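Local coordinates for protein V-type ATP synthase alpha chain (Nanoarchaeum equitans Kin4-M, PDB 5BN3) that belongs to the ATP synthase alpha/beta family as a V-type A (alpha) subunit with a P-loop nucleotide-binding domain, at residues Y179-K191 against A296-D310. Numbering follows the deposited sequence.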
ATOM      1  N   TYR A 179       2.958 -18.550 -51.337  1.00 38.39           N
ATOM      2  CA  TYR A 179       3.201 -18.116 -49.965  1.00 43.16           C
ATOM      3  C   TYR A 179       4.652 -17.701 -49.760  1.00 47.76           C
ATOM      4  O   TYR A 179       5.534 -18.092 -50.528  1.00 44.09           O
ATOM      5  CB  TYR A 179       2.868 -19.245 -48.986  1.00 35.57           C
ATOM      6  CG  TYR A 179       3.973 -20.268 -48.819  1.00 46.56           C
ATOM      7  CD1 TYR A 179       4.137 -21.301 -49.732  1.00 47.63           C
ATOM      8  CD2 TYR A 179       4.841 -20.210 -47.737  1.00 45.86           C
ATOM      9  CE1 TYR A 179       5.136 -22.237 -49.577  1.00 50.76           C
ATOM     10  CE2 TYR A 179       5.844 -21.140 -47.577  1.00 60.43           C
ATOM     11  CZ  TYR A 179       5.986 -22.151 -48.498  1.00 69.07           C
ATOM     12  OH  TYR A 179       6.984 -23.082 -48.337  1.00 62.05           O
ATOM     13  N   HIS A 180       4.896 -16.916 -48.715  1.00 43.87           N
ATOM     14  CA  HIS A 180       6.259 -16.651 -48.266  1.00 41.42           C
ATOM     15  C   HIS A 180       6.319 -16.594 -46.744  1.00 49.02           C
ATOM     16  O   HIS A 180       5.297 -16.406 -46.081  1.00 41.21           O
ATOM     17  CB  HIS A 180       6.829 -15.371 -48.893  1.00 42.66           C
ATOM     18  CG  HIS A 180       6.219 -14.105 -48.373  1.00 48.71           C
ATOM     19  ND1 HIS A 180       5.031 -13.601 -48.850  1.00 48.30           N
ATOM     20  CD2 HIS A 180       6.653 -13.228 -47.435  1.00 51.73           C
ATOM     21  CE1 HIS A 180       4.748 -12.473 -48.218  1.00 54.61           C
ATOM     22  NE2 HIS A 180       5.715 -12.225 -47.356  1.00 41.54           N
ATOM     23  N   GLU A 181       7.514 -16.784 -46.194  1.00 40.01           N
ATOM     24  CA  GLU A 181       7.701 -16.770 -44.750  1.00 37.67           C
ATOM     25  C   GLU A 181       8.144 -15.391 -44.281  1.00 41.86           C
ATOM     26  O   GLU A 181       8.854 -14.683 -44.997  1.00 42.25           O
ATOM     27  CB  GLU A 181       8.737 -17.818 -44.335  1.00 50.95           C
ATOM     28  CG  GLU A 181       8.299 -19.254 -44.558  1.00 50.67           C
ATOM     29  CD  GLU A 181       9.325 -20.254 -44.058  1.00 82.24           C
ATOM     30  OE1 GLU A 181      10.531 -19.930 -44.090  1.00 83.21           O
ATOM     31  OE2 GLU A 181       8.927 -21.356 -43.626  1.00 85.67           O
ATOM     32  N   TRP A 182       7.725 -15.012 -43.078  1.00 38.86           N
ATOM     33  CA  TRP A 182       8.109 -13.723 -42.519  1.00 37.44           C
ATOM     34  C   TRP A 182       8.305 -13.801 -41.007  1.00 36.09           C
ATOM     35  O   TRP A 182       7.489 -14.397 -40.304  1.00 36.46           O
ATOM     36  CB  TRP A 182       7.060 -12.661 -42.859  1.00 41.25           C
ATOM     37  CG  TRP A 182       7.506 -11.283 -42.521  1.00 35.37           C
ATOM     38  CD1 TRP A 182       7.265 -10.603 -41.364  1.00 40.95           C
ATOM     39  CD2 TRP A 182       8.287 -10.413 -43.345  1.00 36.01           C
ATOM     40  NE1 TRP A 182       7.845  -9.358 -41.420  1.00 38.96           N
ATOM     41  CE2 TRP A 182       8.479  -9.218 -42.627  1.00 46.64           C
ATOM     42  CE3 TRP A 182       8.841 -10.529 -44.623  1.00 40.22           C
ATOM     43  CZ2 TRP A 182       9.202  -8.144 -43.145  1.00 42.77           C
ATOM     44  CZ3 TRP A 182       9.558  -9.466 -45.135  1.00 40.13           C
ATOM     45  CH2 TRP A 182       9.732  -8.288 -44.399  1.00 46.52           C
ATOM     46  N   PRO A 183       9.395 -13.199 -40.505  1.00 37.30           N
ATOM     47  CA  PRO A 183       9.672 -13.165 -39.064  1.00 41.10           C
ATOM     48  C   PRO A 183       8.613 -12.344 -38.331  1.00 37.79           C
ATOM     49  O   PRO A 183       8.452 -11.160 -38.630  1.00 35.92           O
ATOM     50  CB  PRO A 183      11.032 -12.456 -38.983  1.00 39.54           C
ATOM     51  CG  PRO A 183      11.624 -12.579 -40.363  1.00 46.44           C
ATOM     52  CD  PRO A 183      10.451 -12.538 -41.290  1.00 40.58           C
ATOM     53  N   ILE A 184       7.913 -12.957 -37.381  1.00 41.48           N
ATOM     54  CA  ILE A 184       6.796 -12.299 -36.706  1.00 44.87           C
ATOM     55  C   ILE A 184       7.201 -11.111 -35.831  1.00 45.52           C
ATOM     56  O   ILE A 184       6.379 -10.239 -35.550  1.00 40.34           O
ATOM     57  CB  ILE A 184       5.966 -13.296 -35.865  1.00 42.75           C
ATOM     58  CG1 ILE A 184       6.833 -13.949 -34.786  1.00 38.84           C
ATOM     59  CG2 ILE A 184       5.323 -14.347 -36.757  1.00 43.49           C
ATOM     60  CD1 ILE A 184       6.059 -14.876 -33.866  1.00 35.54           C
ATOM     61  N   ARG A 185       8.458 -11.077 -35.398  1.00 34.50           N
ATOM     62  CA  ARG A 185       8.945  -9.976 -34.565  1.00 43.46           C
ATOM     63  C   ARG A 185       9.341  -8.759 -35.391  1.00 40.23           C
ATOM     64  O   ARG A 185       9.709  -7.720 -34.844  1.00 45.42           O
ATOM     65  CB  ARG A 185      10.136 -10.423 -33.711  1.00 45.20           C
ATOM     66  CG  ARG A 185       9.792 -11.447 -32.644  1.00 42.21           C
ATOM     67  CD  ARG A 185      10.977 -11.718 -31.734  1.00 49.12           C
ATOM     68  NE  ARG A 185      10.669 -12.747 -30.744  1.00 47.95           N
ATOM     69  CZ  ARG A 185      10.067 -12.508 -29.583  1.00 64.05           C
ATOM     70  NH1 ARG A 185       9.710 -11.272 -29.262  1.00 52.50           N
ATOM     71  NH2 ARG A 185       9.821 -13.503 -28.744  1.00 54.20           N
ATOM     72  N   LYS A 186       9.263  -8.895 -36.709  1.00 43.72           N
ATOM     73  CA  LYS A 186       9.692  -7.839 -37.618  1.00 37.88           C
ATOM     74  C   LYS A 186       8.493  -7.230 -38.328  1.00 39.47           C
ATOM     75  O   LYS A 186       7.776  -7.927 -39.050  1.00 44.72           O
ATOM     76  CB  LYS A 186      10.671  -8.409 -38.645  1.00 45.35           C
ATOM     77  CG  LYS A 186      11.258  -7.392 -39.606  1.00 54.81           C
ATOM     78  CD  LYS A 186      12.276  -8.067 -40.516  1.00 57.07           C
ATOM     79  CE  LYS A 186      12.854  -7.099 -41.533  1.00 69.30           C
ATOM     80  NZ  LYS A 186      13.808  -7.778 -42.455  1.00 74.72           N
ATOM     81  N   PRO A 187       8.264  -5.926 -38.117  1.00 36.61           N
ATOM     82  CA  PRO A 187       7.146  -5.222 -38.758  1.00 42.30           C
ATOM     83  C   PRO A 187       7.285  -5.238 -40.276  1.00 39.58           C
ATOM     84  O   PRO A 187       8.388  -5.029 -40.782  1.00 41.85           O
ATOM     85  CB  PRO A 187       7.296  -3.785 -38.245  1.00 46.04           C
ATOM     86  CG  PRO A 187       8.071  -3.912 -36.970  1.00 55.89           C
ATOM     87  CD  PRO A 187       9.014  -5.057 -37.193  1.00 47.01           C
ATOM     88  N   ARG A 188       6.192  -5.489 -40.989  1.00 36.17           N
ATOM     89  CA  ARG A 188       6.236  -5.522 -42.448  1.00 39.62           C
ATOM     90  C   ARG A 188       6.282  -4.113 -43.032  1.00 42.39           C
ATOM     91  O   ARG A 188       5.498  -3.245 -42.642  1.00 40.06           O
ATOM     92  CB  ARG A 188       5.053  -6.319 -43.012  1.00 35.43           C
ATOM     93  CG  ARG A 188       5.146  -7.815 -42.727  1.00 36.99           C
ATOM     94  CD  ARG A 188       3.932  -8.583 -43.237  1.00 38.42           C
ATOM     95  NE  ARG A 188       3.718  -8.411 -44.674  1.00 40.71           N
ATOM     96  CZ  ARG A 188       4.340  -9.112 -45.618  1.00 50.05           C
ATOM     97  NH1 ARG A 188       5.229 -10.038 -45.287  1.00 38.92           N
ATOM     98  NH2 ARG A 188       4.073  -8.884 -46.896  1.00 35.88           N
ATOM     99  N   PRO A 189       7.209  -3.888 -43.976  1.00 48.54           N
ATOM    100  CA  PRO A 189       7.449  -2.564 -44.561  1.00 43.53           C
ATOM    101  C   PRO A 189       6.281  -2.060 -45.400  1.00 40.35           C
ATOM    102  O   PRO A 189       5.476  -2.849 -45.900  1.00 48.39           O
ATOM    103  CB  PRO A 189       8.665  -2.797 -45.465  1.00 53.96           C
ATOM    104  CG  PRO A 189       8.590  -4.245 -45.822  1.00 47.15           C
ATOM    105  CD  PRO A 189       8.064  -4.922 -44.585  1.00 43.16           C
ATOM    106  N   TYR A 190       6.203  -0.741 -45.534  1.00 33.24           N
ATOM    107  CA  TYR A 190       5.211  -0.078 -46.370  1.00 41.74           C
ATOM    108  C   TYR A 190       5.843   1.209 -46.874  1.00 44.95           C
ATOM    109  O   TYR A 190       6.986   1.509 -46.527  1.00 43.52           O
ATOM    110  CB  TYR A 190       3.936   0.217 -45.572  1.00 37.51           C
ATOM    111  CG  TYR A 190       4.177   0.944 -44.271  1.00 41.62           C
ATOM    112  CD1 TYR A 190       4.408   0.243 -43.098  1.00 42.74           C
ATOM    113  CD2 TYR A 190       4.164   2.330 -44.214  1.00 44.73           C
ATOM    114  CE1 TYR A 190       4.627   0.897 -41.909  1.00 50.18           C
ATOM    115  CE2 TYR A 190       4.381   2.994 -43.028  1.00 48.98           C
ATOM    116  CZ  TYR A 190       4.612   2.272 -41.879  1.00 66.44           C
ATOM    117  OH  TYR A 190       4.829   2.929 -40.693  1.00 63.44           O
ATOM    118  N   LYS A 191       5.116   1.977 -47.680  1.00 45.23           N
ATOM    119  CA  LYS A 191       5.686   3.203 -48.237  1.00 43.60           C
ATOM    120  C   LYS A 191       5.560   4.410 -47.312  1.00 51.06           C
ATOM    121  O   LYS A 191       6.557   5.062 -47.006  1.00 51.96           O
ATOM    122  CB  LYS A 191       5.112   3.503 -49.626  1.00 41.28           C
ATOM    123  CG  LYS A 191       5.695   2.620 -50.718  1.00 53.68           C
ATOM    124  CD  LYS A 191       5.363   3.146 -52.104  1.00 55.17           C
ATOM    125  CE  LYS A 191       6.203   2.450 -53.162  1.00 78.44           C
ATOM    126  NZ  LYS A 191       5.940   2.985 -54.526  1.00 77.21           N
ATOM    127  N   ALA A 296       4.035 -15.139 -28.705  1.00 36.10           N
ATOM    128  CA  ALA A 296       4.079 -15.536 -30.106  1.00 40.46           C
ATOM    129  C   ALA A 296       2.757 -15.242 -30.808  1.00 41.69           C
ATOM    130  O   ALA A 296       2.745 -14.740 -31.929  1.00 38.40           O
ATOM    131  CB  ALA A 296       4.426 -17.005 -30.226  1.00 42.80           C
ATOM    132  N   SER A 297       1.647 -15.541 -30.139  1.00 33.66           N
ATOM    133  CA  SER A 297       0.320 -15.341 -30.724  1.00 33.82           C
ATOM    134  C   SER A 297       0.035 -13.873 -31.054  1.00 33.06           C
ATOM    135  O   SER A 297      -0.649 -13.572 -32.034  1.00 36.59           O
ATOM    136  CB  SER A 297      -0.762 -15.882 -29.789  1.00 39.34           C
ATOM    137  OG  SER A 297      -0.894 -15.064 -28.640  1.00 46.42           O
ATOM    138  N   ILE A 298       0.557 -12.969 -30.231  1.00 32.79           N
ATOM    139  CA  ILE A 298       0.380 -11.532 -30.438  1.00 33.25           C
ATOM    140  C   ILE A 298       1.128 -11.039 -31.681  1.00 38.47           C
ATOM    141  O   ILE A 298       0.561 -10.344 -32.528  1.00 33.06           O
ATOM    142  CB  ILE A 298       0.860 -10.737 -29.205  1.00 33.77           C
ATOM    143  CG1 ILE A 298      -0.104 -10.931 -28.026  1.00 37.09           C
ATOM    144  CG2 ILE A 298       0.993  -9.264 -29.534  1.00 34.84           C
ATOM    145  CD1 ILE A 298      -1.489 -10.341 -28.256  1.00 42.11           C
ATOM    146  N   TYR A 299       2.405 -11.395 -31.785  1.00 31.07           N
ATOM    147  CA  TYR A 299       3.212 -11.010 -32.940  1.00 35.01           C
ATOM    148  C   TYR A 299       2.728 -11.704 -34.209  1.00 35.55           C
ATOM    149  O   TYR A 299       2.780 -11.131 -35.299  1.00 37.31           O
ATOM    150  CB  TYR A 299       4.692 -11.326 -32.687  1.00 31.85           C
ATOM    151  CG  TYR A 299       5.338 -10.422 -31.660  1.00 37.94           C
ATOM    152  CD1 TYR A 299       5.197 -10.672 -30.304  1.00 51.70           C
ATOM    153  CD2 TYR A 299       6.087  -9.320 -32.047  1.00 46.16           C
ATOM    154  CE1 TYR A 299       5.781  -9.851 -29.360  1.00 49.62           C
ATOM    155  CE2 TYR A 299       6.676  -8.493 -31.107  1.00 51.14           C
ATOM    156  CZ  TYR A 299       6.518  -8.765 -29.766  1.00 52.94           C
ATOM    157  OH  TYR A 299       7.101  -7.948 -28.826  1.00 55.00           O
ATOM    158  N   LEU A 300       2.259 -12.939 -34.056  1.00 33.85           N
ATOM    159  CA  LEU A 300       1.754 -13.724 -35.177  1.00 36.54           C
ATOM    160  C   LEU A 300       0.532 -13.067 -35.808  1.00 36.36           C
ATOM    161  O   LEU A 300       0.462 -12.904 -37.028  1.00 32.08           O
ATOM    162  CB  LEU A 300       1.370 -15.126 -34.702  1.00 35.91           C
ATOM    163  CG  LEU A 300       0.989 -16.114 -35.803  1.00 52.76           C
ATOM    164  CD1 LEU A 300       2.229 -16.854 -36.245  1.00 64.24           C
ATOM    165  CD2 LEU A 300      -0.094 -17.084 -35.350  1.00 44.75           C
ATOM    166  N   GLY A 301      -0.432 -12.697 -34.969  1.00 36.58           N
ATOM    167  CA  GLY A 301      -1.662 -12.087 -35.444  1.00 29.19           C
ATOM    168  C   GLY A 301      -1.434 -10.725 -36.059  1.00 32.15           C
ATOM    169  O   GLY A 301      -2.099 -10.350 -37.026  1.00 37.33           O
ATOM    170  N   ALA A 302      -0.495  -9.978 -35.491  1.00 36.02           N
ATOM    171  CA  ALA A 302      -0.136  -8.676 -36.032  1.00 34.83           C
ATOM    172  C   ALA A 302       0.494  -8.823 -37.413  1.00 33.32           C
ATOM    173  O   ALA A 302       0.185  -8.061 -38.330  1.00 30.12           O
ATOM    174  CB  ALA A 302       0.815  -7.961 -35.090  1.00 34.57           C
ATOM    175  N   THR A 303       1.387  -9.800 -37.550  1.00 32.53           N
ATOM    176  CA  THR A 303       2.073 -10.053 -38.817  1.00 29.06           C
ATOM    177  C   THR A 303       1.100 -10.447 -39.926  1.00 26.87           C
ATOM    178  O   THR A 303       1.194  -9.951 -41.051  1.00 36.38           O
ATOM    179  CB  THR A 303       3.140 -11.153 -38.658  1.00 38.29           C
ATOM    180  OG1 THR A 303       4.128 -10.721 -37.715  1.00 33.91           O
ATOM    181  CG2 THR A 303       3.814 -11.435 -39.989  1.00 35.06           C
ATOM    182  N   ILE A 304       0.172 -11.345 -39.605  1.00 30.43           N
ATOM    183  CA  ILE A 304      -0.860 -11.753 -40.550  1.00 33.87           C
ATOM    184  C   ILE A 304      -1.745 -10.556 -40.912  1.00 39.28           C
ATOM    185  O   ILE A 304      -2.151 -10.401 -42.066  1.00 31.48           O
ATOM    186  CB  ILE A 304      -1.713 -12.905 -39.973  1.00 36.37           C
ATOM    187  CG1 ILE A 304      -0.851 -14.159 -39.789  1.00 34.61           C
ATOM    188  CG2 ILE A 304      -2.899 -13.203 -40.870  1.00 34.83           C
ATOM    189  CD1 ILE A 304      -1.575 -15.314 -39.107  1.00 30.43           C
ATOM    190  N   GLY A 305      -2.024  -9.705 -39.928  1.00 36.89           N
ATOM    191  CA  GLY A 305      -2.790  -8.490 -40.163  1.00 34.50           C
ATOM    192  C   GLY A 305      -2.102  -7.554 -41.133  1.00 30.76           C
ATOM    193  O   GLY A 305      -2.743  -6.990 -42.025  1.00 35.72           O
ATOM    194  N   GLU A 306      -0.795  -7.385 -40.954  1.00 29.80           N
ATOM    195  CA  GLU A 306       0.002  -6.553 -41.845  1.00 32.62           C
ATOM    196  C   GLU A 306       0.011  -7.135 -43.252  1.00 36.52           C
ATOM    197  O   GLU A 306       0.003  -6.396 -44.233  1.00 35.23           O
ATOM    198  CB  GLU A 306       1.439  -6.449 -41.331  1.00 37.47           C
ATOM    199  CG  GLU A 306       1.619  -5.617 -40.074  1.00 41.51           C
ATOM    200  CD  GLU A 306       3.057  -5.619 -39.595  1.00 46.96           C
ATOM    201  OE1 GLU A 306       3.728  -6.666 -39.738  1.00 55.04           O
ATOM    202  OE2 GLU A 306       3.521  -4.579 -39.083  1.00 51.38           O
ATOM    203  N   TYR A 307       0.041  -8.462 -43.336  1.00 34.36           N
ATOM    204  CA  TYR A 307       0.083  -9.165 -44.617  1.00 29.93           C
ATOM    205  C   TYR A 307      -1.139  -8.862 -45.476  1.00 37.01           C
ATOM    206  O   TYR A 307      -1.017  -8.578 -46.667  1.00 36.87           O
ATOM    207  CB  TYR A 307       0.219 -10.675 -44.385  1.00 31.67           C
ATOM    208  CG  TYR A 307       0.040 -11.525 -45.625  1.00 37.35           C
ATOM    209  CD1 TYR A 307       0.958 -11.476 -46.665  1.00 36.57           C
ATOM    210  CD2 TYR A 307      -1.037 -12.391 -45.744  1.00 32.32           C
ATOM    211  CE1 TYR A 307       0.798 -12.259 -47.796  1.00 35.13           C
ATOM    212  CE2 TYR A 307      -1.205 -13.175 -46.870  1.00 37.09           C
ATOM    213  CZ  TYR A 307      -0.284 -13.105 -47.890  1.00 44.01           C
ATOM    214  OH  TYR A 307      -0.448 -13.885 -49.010  1.00 37.46           O
ATOM    215  N   PHE A 308      -2.319  -8.918 -44.872  1.00 30.78           N
ATOM    216  CA  PHE A 308      -3.541  -8.619 -45.610  1.00 32.30           C
ATOM    217  C   PHE A 308      -3.681  -7.118 -45.851  1.00 32.56           C
ATOM    218  O   PHE A 308      -4.271  -6.695 -46.846  1.00 36.92           O
ATOM    219  CB  PHE A 308      -4.762  -9.193 -44.892  1.00 32.08           C
ATOM    220  CG  PHE A 308      -4.943 -10.671 -45.098  1.00 36.63           C
ATOM    221  CD1 PHE A 308      -5.517 -11.153 -46.266  1.00 34.96           C
ATOM    222  CD2 PHE A 308      -4.540 -11.579 -44.130  1.00 34.90           C
ATOM    223  CE1 PHE A 308      -5.687 -12.514 -46.466  1.00 32.80           C
ATOM    224  CE2 PHE A 308      -4.708 -12.940 -44.321  1.00 33.11           C
ATOM    225  CZ  PHE A 308      -5.281 -13.409 -45.492  1.00 33.53           C
ATOM    226  N   ARG A 309      -3.130  -6.318 -44.942  1.00 34.68           N
ATOM    227  CA  ARG A 309      -3.047  -4.874 -45.140  1.00 36.14           C
ATOM    228  C   ARG A 309      -2.223  -4.558 -46.387  1.00 36.78           C
ATOM    229  O   ARG A 309      -2.571  -3.668 -47.167  1.00 37.87           O
ATOM    230  CB  ARG A 309      -2.411  -4.209 -43.918  1.00 31.23           C
ATOM    231  CG  ARG A 309      -2.182  -2.709 -44.067  1.00 30.24           C
ATOM    232  CD  ARG A 309      -1.068  -2.240 -43.152  1.00 38.92           C
ATOM    233  NE  ARG A 309       0.218  -2.819 -43.536  1.00 36.45           N
ATOM    234  CZ  ARG A 309       1.339  -2.695 -42.833  1.00 40.93           C
ATOM    235  NH1 ARG A 309       1.341  -2.012 -41.695  1.00 36.03           N
ATOM    236  NH2 ARG A 309       2.458  -3.261 -43.263  1.00 36.23           N
ATOM    237  N   ASP A 310      -1.137  -5.300 -46.576  1.00 33.53           N
ATOM    238  CA  ASP A 310      -0.241  -5.084 -47.709  1.00 42.58           C
ATOM    239  C   ASP A 310      -0.892  -5.416 -49.055  1.00 37.83           C
ATOM    240  O   ASP A 310      -0.406  -4.998 -50.106  1.00 39.50           O
ATOM    241  CB  ASP A 310       1.044  -5.899 -47.525  1.00 34.35           C
ATOM    242  CG  ASP A 310       1.897  -5.400 -46.375  1.00 53.18           C
ATOM    243  OD1 ASP A 310       1.729  -4.232 -45.959  1.00 46.95           O
ATOM    244  OD2 ASP A 310       2.751  -6.177 -45.896  1.00 46.02           O
TER
HETATM  245  O   HOH W   1       3.888  -2.398 -40.202  1.00 43.07           O
HETATM  246  O   HOH W   2       5.054  -5.537 -46.539  1.00 41.33           O
HETATM  247  O   HOH W   3       3.062  -2.555 -47.426  1.00 41.45           O
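A bend at chi3 (58°) turns the Arg188 side chain, extended at chi2, so that its guanidinium lies beside Asp310, whose CG lies anti to the carbonyl carbon (chi1 -68°) and turns the carboxylate back to meet it. The salt bridge runs from Arg188 NE to Asp310 OD2 at 2.7 Å, nearly along the C-O axis of the acceptor, while NH2 adds a weak bond to the same oxygen. Tyr307 CD1 lies over one face of this guanidinium, the ring plane almost perpendicular to it (83°). On the far side of the group Arg188 NH1 donates to His180 NE2 (3.0 Å), in the plane of the imidazole, so bonds on two sides restrain its rotation. The other oxygen of Asp310, OD1, is gripped side-on by NE and NH2 of Arg309, which makes the carboxylate the hub of an Arg188-Asp310-Arg309 network.

The backbone of Arg188 is held as well. Arg188 N donates to Glu306 OE1 at 3.0 Å from above the carboxylate plane, and Arg309 NH2 reaches Arg188 O at 3.1 Å. One water ties that carbonyl to Glu306 OE2 and Arg309 NH1. Glu306 OE1 also has a salt bridge to Arg359, which probably helps offset the negative charge buried here.

Toward the start of the helical segment the contact becomes largely apolar. Ile184 CB packs on Tyr299 CB, and Ile184 CG2 meets Leu300 CD1 at 4.0 Å. Trp182 CD1 rests on Thr303 CG2; Trp182 NE1 donates to the carbonyl O of Lys186, the last residue of the type I turn that begins at Pro183. Strand 180-183, paired antiparallel with strand 68-71, thus leads into a linker pinned along helix 293-309, a flanking helix of the P-loop nucleotide-binding fold of ATP synthase alpha/beta family subunits.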